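P800 reaction center core protein (Heliobacterium modesticaldum, PDB 5V8K) forms the symmetric homodimeric photosynthetic reaction center, which binds bacteriochlorophylls and a shared iron-sulfur cluster and converts light into separated charge. Local coordinates at the interface of chains A and B. Coordinates in Å, arbitrary orientation; residue numbers count along the deposited sequence, not the author numbering. Chains: chain A/B, p800 reaction center core protein.

The interface of chains A and B. Residues chain A 540-544, 575; chain B 427, 430-431, 433, 541.
A:Arg543, A:Leu575 and A:Phe540 meet B:Gly431, B:Gly430 and B:Gln541 in a two-fold homodimer interface of the reaction center, which ties the cysteine loop of one subunit to the other. B:Cys433 is a ligand of the [4Fe-4S] cluster, so the contact is likely to steady the cluster site as well. The guanidinium of A:Arg543 presents its edge to B:Gly431. NH1 donates a hydrogen bond to the carbonyl O of B:Gly431 at 2.9 Å, in the carbonyl plane and on a lone pair. CG is anti to the backbone N (chi1 -166°) and the chain bends at chi2 (-94°), which lays one face of the guanidinium over the carbonyl O of B:Gly430. An alanine here would probably leave the B:Gly431 carbonyl without its charged mate and the glycine turn less firmly held. The backbone N of A:Arg543 donates a long hydrogen bond to the SG of B:Cys433, at 3.5 Å. This may help stabilise negative charge on the cluster's thiolate ligand. A:Leu575 N bonds to B:Gly430 O at 3.0 Å. The A:Leu575 side chain packs CG on B:Gly431 CA at 3.6 Å, while CD2 lies against the amide of B:Gln541 and the SG of B:Cys433. B:Gln541 extends beyond CG (chi2 164°) and points NE2 at A:Phe540 O, 2.8 Å away. That bond is nearly straight at the hydrogen, but the donor stands above the carbonyl plane. NE2 also bonds to a water that links it to A:Leu575 O. NE2 thus has two partners, which would limit rotation of the amide. The patch joins the loop into helix 543-560, that helix's first turn and the start of helix 575-599 in chain A to the end of 3-10 helix 428-430, the loop following it and the loop between helices 520-539 and 543-560 in chain B.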
loop_
_atom_site.group_PDB
_atom_site.type_symbol
_atom_site.label_atom_id
_atom_site.label_comp_id
_atom_site.label_asym_id
_atom_site.label_seq_id
_atom_site.Cartn_x
_atom_site.Cartn_y
_atom_site.Cartn_z
ATOM N N PHE A 540 -1.281 7.159 9.095
ATOM C CA PHE A 540 -0.616 8.369 8.662
ATOM C C PHE A 540 -0.714 9.465 9.721
ATOM O O PHE A 540 -1.580 9.450 10.611
ATOM C CB PHE A 540 -1.226 8.909 7.366
ATOM C CG PHE A 540 -0.760 8.210 6.102
ATOM C CD1 PHE A 540 -0.319 6.911 6.127
ATOM C CD2 PHE A 540 -0.799 8.871 4.899
ATOM C CE1 PHE A 540 0.066 6.269 4.974
ATOM C CE2 PHE A 540 -0.443 8.253 3.729
ATOM C CZ PHE A 540 0.011 6.956 3.747
ATOM N N GLN A 541 0.204 10.433 9.608
ATOM C CA GLN A 541 0.225 11.657 10.422
ATOM C C GLN A 541 -0.940 12.580 10.081
ATOM O O GLN A 541 -0.729 13.672 9.541
ATOM C CB GLN A 541 1.543 12.413 10.202
ATOM C CG GLN A 541 2.752 11.747 10.787
ATOM C CD GLN A 541 4.026 12.320 10.226
ATOM O OE1 GLN A 541 4.117 13.520 10.029
ATOM N NE2 GLN A 541 5.010 11.471 9.961
ATOM N N TYR A 542 -2.176 12.148 10.352
ATOM C CA TYR A 542 -3.340 12.896 9.896
ATOM C C TYR A 542 -4.509 12.816 10.881
ATOM O O TYR A 542 -5.663 13.042 10.498
ATOM C CB TYR A 542 -3.760 12.403 8.507
ATOM C CG TYR A 542 -3.204 13.269 7.392
ATOM C CD1 TYR A 542 -3.815 14.452 7.040
ATOM C CD2 TYR A 542 -2.066 12.891 6.695
ATOM C CE1 TYR A 542 -3.303 15.267 6.065
ATOM C CE2 TYR A 542 -1.526 13.698 5.701
ATOM C CZ TYR A 542 -2.154 14.878 5.374
ATOM O OH TYR A 542 -1.632 15.680 4.381
ATOM N N ARG A 543 -4.231 12.552 12.155
ATOM C CA ARG A 543 -5.319 12.348 13.094
ATOM C C ARG A 543 -6.099 13.628 13.347
ATOM O O ARG A 543 -7.327 13.592 13.485
ATOM C CB ARG A 543 -4.777 11.812 14.394
ATOM C CG ARG A 543 -5.900 11.252 15.294
ATOM C CD ARG A 543 -6.419 12.285 16.291
ATOM N NE ARG A 543 -7.607 11.807 16.985
ATOM C CZ ARG A 543 -8.222 12.494 17.935
ATOM N NH1 ARG A 543 -7.766 13.684 18.275
ATOM N NH2 ARG A 543 -9.292 12.004 18.529
ATOM N N GLY A 544 -5.408 14.761 13.471
ATOM C CA GLY A 544 -6.104 16.018 13.679
ATOM C C GLY A 544 -7.045 16.374 12.548
ATOM O O GLY A 544 -8.151 16.877 12.776
ATOM N N LEU A 575 -4.707 8.942 18.630
ATOM C CA LEU A 575 -3.408 8.453 18.171
ATOM C C LEU A 575 -3.204 7.023 18.629
ATOM O O LEU A 575 -2.885 6.147 17.826
ATOM C CB LEU A 575 -2.261 9.342 18.684
ATOM C CG LEU A 575 -2.220 10.784 18.162
ATOM C CD1 LEU A 575 -1.130 11.506 18.828
ATOM C CD2 LEU A 575 -2.013 10.859 16.618
ATOM N N PRO B 427 -0.002 15.632 21.158
ATOM C CA PRO B 427 -0.955 14.586 21.508
ATOM C C PRO B 427 -2.179 15.086 22.261
ATOM O O PRO B 427 -3.081 14.290 22.508
ATOM C CB PRO B 427 -0.110 13.654 22.392
ATOM C CG PRO B 427 0.876 14.578 23.039
ATOM C CD PRO B 427 1.191 15.595 22.010
ATOM N N GLY B 430 -6.207 13.863 22.127
ATOM C CA GLY B 430 -6.140 12.654 21.352
ATOM C C GLY B 430 -5.351 12.744 20.062
ATOM O O GLY B 430 -5.383 11.780 19.287
ATOM N N GLY B 431 -4.679 13.877 19.792
ATOM C CA GLY B 431 -3.777 14.038 18.655
ATOM C C GLY B 431 -4.235 15.090 17.663
ATOM O O GLY B 431 -5.433 15.232 17.427
ATOM N N CYS B 433 -2.491 16.051 14.396
ATOM C CA CYS B 433 -1.716 16.157 13.177
ATOM C C CYS B 433 -2.553 16.598 11.986
ATOM O O CYS B 433 -3.650 16.086 11.750
ATOM C CB CYS B 433 -1.051 14.835 12.801
ATOM S SG CYS B 433 -1.225 13.400 13.841
ATOM N N GLN B 541 2.823 7.803 11.504
ATOM C CA GLN B 541 3.105 8.412 12.812
ATOM C C GLN B 541 4.317 7.772 13.480
ATOM O O GLN B 541 4.177 7.104 14.511
ATOM C CB GLN B 541 1.888 8.264 13.736
ATOM C CG GLN B 541 0.709 9.109 13.359
ATOM C CD GLN B 541 -0.546 8.650 14.052
ATOM O OE1 GLN B 541 -0.498 8.284 15.214
ATOM N NE2 GLN B 541 -1.669 8.661 13.346
HETATM O O HOH W 1 -3.657 7.143 15.061
#